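Luciferase-like monooxygenase (Streptomyces bottropensis, PDB 7BIP) probably acts as a monooxygenase that incorporates oxygen from molecular oxygen into an intermediate of rishirilide biosynthesis. Local coordinates at residues T68-F82 with R102-F116. Sequence-based numbering, arbitrary orientation.
Sequences TRRVRLVTGAVLPVF and RLDVGFGRAFLPDEF. With EDO (1,2-ethanediol), chain F.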
# COMPACT_ATOMS: atom_id res chain seq x y z
N THR A 68 14.37 5.43 -0.32
CA THR A 68 15.63 4.78 -0.64
C THR A 68 15.88 4.83 -2.14
O THR A 68 15.00 5.14 -2.94
CB THR A 68 15.64 3.32 -0.15
OG1 THR A 68 14.50 2.63 -0.70
CG2 THR A 68 15.56 3.25 1.39
N ARG A 69 17.12 4.50 -2.53
CA ARG A 69 17.47 4.50 -3.94
C ARG A 69 18.00 3.17 -4.46
O ARG A 69 17.80 2.89 -5.65
CB ARG A 69 18.53 5.59 -4.22
CG ARG A 69 18.01 7.01 -4.02
CD ARG A 69 19.14 8.03 -4.12
NE ARG A 69 19.13 8.96 -2.98
CZ ARG A 69 20.18 9.69 -2.61
NH1 ARG A 69 20.08 10.50 -1.57
NH2 ARG A 69 21.32 9.61 -3.28
N ARG A 70 18.65 2.35 -3.64
CA ARG A 70 19.30 1.17 -4.22
C ARG A 70 18.89 -0.15 -3.56
O ARG A 70 18.90 -1.20 -4.22
CB ARG A 70 20.82 1.32 -4.17
CG ARG A 70 21.40 1.47 -2.79
CD ARG A 70 22.92 1.39 -2.85
NE ARG A 70 23.53 1.64 -1.54
CZ ARG A 70 24.81 1.95 -1.38
NH1 ARG A 70 25.62 2.04 -2.43
NH2 ARG A 70 25.29 2.17 -0.16
N VAL A 71 18.54 -0.12 -2.28
CA VAL A 71 18.15 -1.34 -1.58
C VAL A 71 16.93 -1.96 -2.27
O VAL A 71 16.00 -1.27 -2.70
CB VAL A 71 17.90 -0.98 -0.11
CG1 VAL A 71 16.56 -0.24 0.09
CG2 VAL A 71 18.04 -2.16 0.79
N ARG A 72 16.92 -3.29 -2.39
CA ARG A 72 15.72 -3.93 -2.92
C ARG A 72 14.63 -4.00 -1.84
O ARG A 72 14.89 -3.86 -0.65
CB ARG A 72 16.05 -5.32 -3.46
CG ARG A 72 17.07 -5.28 -4.62
CD ARG A 72 17.13 -6.60 -5.40
NE ARG A 72 15.90 -6.86 -6.16
CZ ARG A 72 15.58 -6.28 -7.31
NH1 ARG A 72 16.39 -5.38 -7.87
NH2 ARG A 72 14.43 -6.59 -7.91
N LEU A 73 13.39 -4.19 -2.29
CA LEU A 73 12.23 -4.30 -1.40
C LEU A 73 11.64 -5.69 -1.57
O LEU A 73 11.36 -6.11 -2.70
CB LEU A 73 11.17 -3.24 -1.73
CG LEU A 73 11.49 -1.75 -1.55
CD1 LEU A 73 12.24 -1.46 -0.24
CD2 LEU A 73 12.29 -1.24 -2.73
N VAL A 74 11.45 -6.42 -0.47
CA VAL A 74 11.03 -7.82 -0.56
C VAL A 74 9.85 -8.09 0.36
O VAL A 74 9.91 -7.78 1.55
CB VAL A 74 12.18 -8.78 -0.23
CG1 VAL A 74 11.77 -10.23 -0.53
CG2 VAL A 74 13.45 -8.40 -0.98
N THR A 75 8.79 -8.69 -0.18
CA THR A 75 7.72 -9.18 0.68
C THR A 75 8.11 -10.55 1.24
O THR A 75 8.51 -11.45 0.50
CB THR A 75 6.38 -9.27 -0.06
OG1 THR A 75 6.48 -10.11 -1.23
CG2 THR A 75 5.91 -7.89 -0.49
N GLY A 76 8.04 -10.68 2.57
CA GLY A 76 8.32 -11.94 3.22
C GLY A 76 7.30 -12.23 4.31
O GLY A 76 7.64 -12.18 5.50
N ALA A 77 6.06 -12.55 3.95
CA ALA A 77 5.62 -12.79 2.57
C ALA A 77 4.17 -12.35 2.43
O ALA A 77 3.44 -12.35 3.42
CB ALA A 77 5.76 -14.27 2.22
N VAL A 78 3.74 -11.97 1.22
CA VAL A 78 2.31 -11.71 1.03
C VAL A 78 1.55 -13.03 1.17
O VAL A 78 2.08 -14.12 0.90
CB VAL A 78 2.01 -11.04 -0.32
CG1 VAL A 78 2.65 -9.65 -0.38
CG2 VAL A 78 2.46 -11.91 -1.48
N LEU A 79 0.30 -12.93 1.63
CA LEU A 79 -0.52 -14.11 1.86
C LEU A 79 -1.65 -14.17 0.84
O LEU A 79 -2.73 -13.61 1.06
CB LEU A 79 -1.08 -14.11 3.29
CG LEU A 79 -0.04 -14.02 4.42
CD1 LEU A 79 -0.75 -13.96 5.78
CD2 LEU A 79 0.92 -15.20 4.38
N PRO A 80 -1.46 -14.85 -0.29
CA PRO A 80 -2.51 -14.85 -1.32
C PRO A 80 -3.85 -15.37 -0.83
O PRO A 80 -4.89 -14.97 -1.39
CB PRO A 80 -1.93 -15.74 -2.44
CG PRO A 80 -0.73 -16.40 -1.85
CD PRO A 80 -0.24 -15.55 -0.74
N VAL A 81 -3.87 -16.20 0.22
CA VAL A 81 -5.13 -16.77 0.70
C VAL A 81 -6.09 -15.68 1.17
O VAL A 81 -7.32 -15.88 1.15
CB VAL A 81 -4.85 -17.81 1.81
CG1 VAL A 81 -4.28 -17.16 3.08
CG2 VAL A 81 -6.10 -18.62 2.13
N PHE A 82 -5.58 -14.51 1.58
CA PHE A 82 -6.43 -13.50 2.21
C PHE A 82 -6.68 -12.31 1.31
O PHE A 82 -7.17 -11.28 1.79
CB PHE A 82 -5.82 -13.03 3.53
CG PHE A 82 -5.78 -14.09 4.57
CD1 PHE A 82 -6.82 -15.00 4.69
CD2 PHE A 82 -4.69 -14.20 5.42
CE1 PHE A 82 -6.77 -15.99 5.65
CE2 PHE A 82 -4.64 -15.18 6.38
CZ PHE A 82 -5.68 -16.09 6.49
N ARG A 102 12.90 -2.53 -8.14
CA ARG A 102 13.67 -3.08 -7.02
C ARG A 102 12.89 -4.11 -6.21
O ARG A 102 13.38 -4.55 -5.16
CB ARG A 102 14.14 -1.95 -6.09
CG ARG A 102 15.21 -1.03 -6.71
CD ARG A 102 15.66 0.04 -5.72
NE ARG A 102 14.66 1.09 -5.52
CZ ARG A 102 14.42 1.70 -4.36
NH1 ARG A 102 15.10 1.34 -3.27
NH2 ARG A 102 13.51 2.66 -4.28
N LEU A 103 11.72 -4.53 -6.67
CA LEU A 103 10.83 -5.40 -5.90
C LEU A 103 11.09 -6.87 -6.19
O LEU A 103 11.22 -7.29 -7.34
CB LEU A 103 9.37 -5.06 -6.23
CG LEU A 103 8.27 -5.92 -5.60
CD1 LEU A 103 8.25 -5.73 -4.09
CD2 LEU A 103 6.92 -5.53 -6.18
N ASP A 104 11.14 -7.68 -5.12
CA ASP A 104 11.07 -9.13 -5.19
C ASP A 104 9.89 -9.58 -4.34
O ASP A 104 9.70 -9.06 -3.23
CB ASP A 104 12.37 -9.79 -4.66
CG ASP A 104 13.62 -9.22 -5.30
OD1 ASP A 104 13.68 -9.16 -6.54
OD2 ASP A 104 14.54 -8.82 -4.56
N VAL A 105 9.10 -10.53 -4.83
CA VAL A 105 7.82 -10.85 -4.20
C VAL A 105 7.87 -12.27 -3.65
O VAL A 105 7.75 -13.25 -4.39
CB VAL A 105 6.64 -10.67 -5.15
CG1 VAL A 105 5.34 -10.94 -4.37
CG2 VAL A 105 6.63 -9.26 -5.72
N GLY A 106 7.99 -12.39 -2.33
CA GLY A 106 7.75 -13.65 -1.66
C GLY A 106 6.27 -13.82 -1.33
O GLY A 106 5.62 -12.88 -0.86
N PHE A 107 5.76 -15.02 -1.61
CA PHE A 107 4.40 -15.44 -1.29
C PHE A 107 4.48 -16.55 -0.26
O PHE A 107 5.29 -17.47 -0.40
CB PHE A 107 3.66 -15.99 -2.53
CG PHE A 107 3.51 -15.02 -3.69
CD1 PHE A 107 2.26 -14.46 -3.98
CD2 PHE A 107 4.57 -14.75 -4.54
CE1 PHE A 107 2.09 -13.60 -5.07
CE2 PHE A 107 4.41 -13.90 -5.65
CZ PHE A 107 3.16 -13.32 -5.91
N GLY A 108 3.63 -16.50 0.77
CA GLY A 108 3.69 -17.47 1.85
C GLY A 108 2.33 -18.04 2.21
O GLY A 108 1.29 -17.53 1.81
N ARG A 109 2.38 -19.12 2.99
CA ARG A 109 1.17 -19.74 3.52
C ARG A 109 0.84 -19.13 4.87
O ARG A 109 1.73 -18.78 5.66
CB ARG A 109 1.35 -21.26 3.68
CG ARG A 109 1.82 -21.98 2.43
CD ARG A 109 0.67 -22.35 1.53
NE ARG A 109 -0.46 -22.96 2.23
CZ ARG A 109 -0.58 -24.25 2.49
NH1 ARG A 109 -1.65 -24.70 3.14
NH2 ARG A 109 0.37 -25.10 2.12
N ALA A 110 -0.45 -18.99 5.14
CA ALA A 110 -0.84 -18.53 6.46
C ALA A 110 -0.87 -19.70 7.43
O ALA A 110 -1.01 -20.86 7.05
CB ALA A 110 -2.21 -17.85 6.41
N PHE A 111 -0.73 -19.38 8.72
CA PHE A 111 -0.83 -20.43 9.73
C PHE A 111 -1.48 -20.00 11.03
O PHE A 111 -1.79 -20.88 11.85
CB PHE A 111 0.56 -21.02 10.03
CG PHE A 111 1.48 -20.06 10.73
CD1 PHE A 111 1.70 -20.16 12.10
CD2 PHE A 111 2.15 -19.08 10.02
CE1 PHE A 111 2.55 -19.29 12.74
CE2 PHE A 111 3.02 -18.20 10.66
CZ PHE A 111 3.21 -18.30 12.02
N LEU A 112 -1.70 -18.71 11.27
CA LEU A 112 -2.34 -18.29 12.52
C LEU A 112 -3.82 -18.59 12.45
O LEU A 112 -4.50 -18.12 11.53
CB LEU A 112 -2.11 -16.80 12.76
CG LEU A 112 -0.66 -16.36 12.99
CD1 LEU A 112 -0.58 -14.86 13.25
CD2 LEU A 112 -0.04 -17.14 14.14
N PRO A 113 -4.38 -19.37 13.38
CA PRO A 113 -5.80 -19.75 13.26
C PRO A 113 -6.75 -18.56 13.28
O PRO A 113 -7.74 -18.57 12.54
CB PRO A 113 -6.01 -20.68 14.46
CG PRO A 113 -4.64 -21.23 14.75
CD PRO A 113 -3.70 -20.09 14.47
N ASP A 114 -6.46 -17.53 14.07
CA ASP A 114 -7.36 -16.37 14.11
C ASP A 114 -7.41 -15.65 12.77
O ASP A 114 -8.43 -15.03 12.45
CB ASP A 114 -6.94 -15.40 15.21
CG ASP A 114 -7.16 -15.97 16.59
OD1 ASP A 114 -6.68 -15.36 17.57
OD2 ASP A 114 -7.81 -17.03 16.70
N GLU A 115 -6.32 -15.67 11.99
CA GLU A 115 -6.38 -15.06 10.66
C GLU A 115 -7.37 -15.79 9.78
O GLU A 115 -8.20 -15.16 9.12
CB GLU A 115 -4.99 -15.03 10.02
CG GLU A 115 -4.00 -14.13 10.75
CD GLU A 115 -2.58 -14.20 10.21
OE1 GLU A 115 -2.26 -15.16 9.46
OE2 GLU A 115 -1.77 -13.31 10.57
N PHE A 116 -7.33 -17.13 9.76
CA PHE A 116 -8.28 -17.89 8.96
C PHE A 116 -9.71 -17.66 9.44
O PHE A 116 -10.64 -17.50 8.62
CB PHE A 116 -7.95 -19.39 9.03
CG PHE A 116 -6.81 -19.81 8.14
CD1 PHE A 116 -7.03 -20.12 6.80
CD2 PHE A 116 -5.51 -19.90 8.64
CE1 PHE A 116 -5.98 -20.51 5.98
CE2 PHE A 116 -4.46 -20.29 7.84
CZ PHE A 116 -4.69 -20.60 6.51
C1 EDO F . 14.27 9.90 -2.87
O1 EDO F . 14.53 10.06 -4.27
C2 EDO F . 15.08 8.73 -2.35
O2 EDO F . 16.14 9.22 -1.53
O HOH W 1 -1.41 -17.70 1.61
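Strands 72-78 and 103-107, linked through helix 85-98, are a beta-alpha-beta unit of the TIM-barrel fold to which luciferase-like monooxygenases belong. Leu73 pairs with Leu103, Val74 with Asp104 and Thr75 with Val105 in parallel register; a beta bulge at Gly76 and Ala77, which are joined by a cis peptide bond, then moves the register by one, and pairing resumes between Val78 and Phe107. Gly106 O spans the break, accepting from Thr75 OG1 at 2.9 Å and also from Val78 N. With chi1 at 57°, the Thr75 hydroxyl sits between its own backbone N and carbonyl carbon, turned to the neighbouring strand.

At the N-terminal end of the strands, Arg102 folds back over the turn before strand 72-78. Its NH1 gives a straight, in-plane bond to Thr68 OG1 (2.9 Å), which is also hydrogen-bonded to Ala64 O of helix 57-67, and a more bent one to Val71 O (2.8 Å), while Leu73 CD2 and Arg69 O lie over opposite faces of the guanidinium. A leucine in place of Arg102 would probably leave Thr68 OG1 and Val71 O without this donor and the turn less firmly tied to strand 103-107. Arg72 grips Asp104 side-on: NE meets OD2 on its syn side at 2.9 Å, and NH2 reaches OD1 from above the carboxylate plane, the two flat groups being 30° apart.

Beyond the strands' C-terminal ends the contact turns largely apolar. Phe82 puts CE2 3.6 Å from Ala110 CB and directs its edge at the face of Phe116, a T-shaped pair with planes 70° apart.

Leu73, Thr75 and Val78 pack on helix 57-67, and Leu103, Val105 and Phe107 on helix 85-98; strands 39-42 and 171-175 continue the sheet beyond the pair, and Pro80 and Phe116 reach helix 126-142.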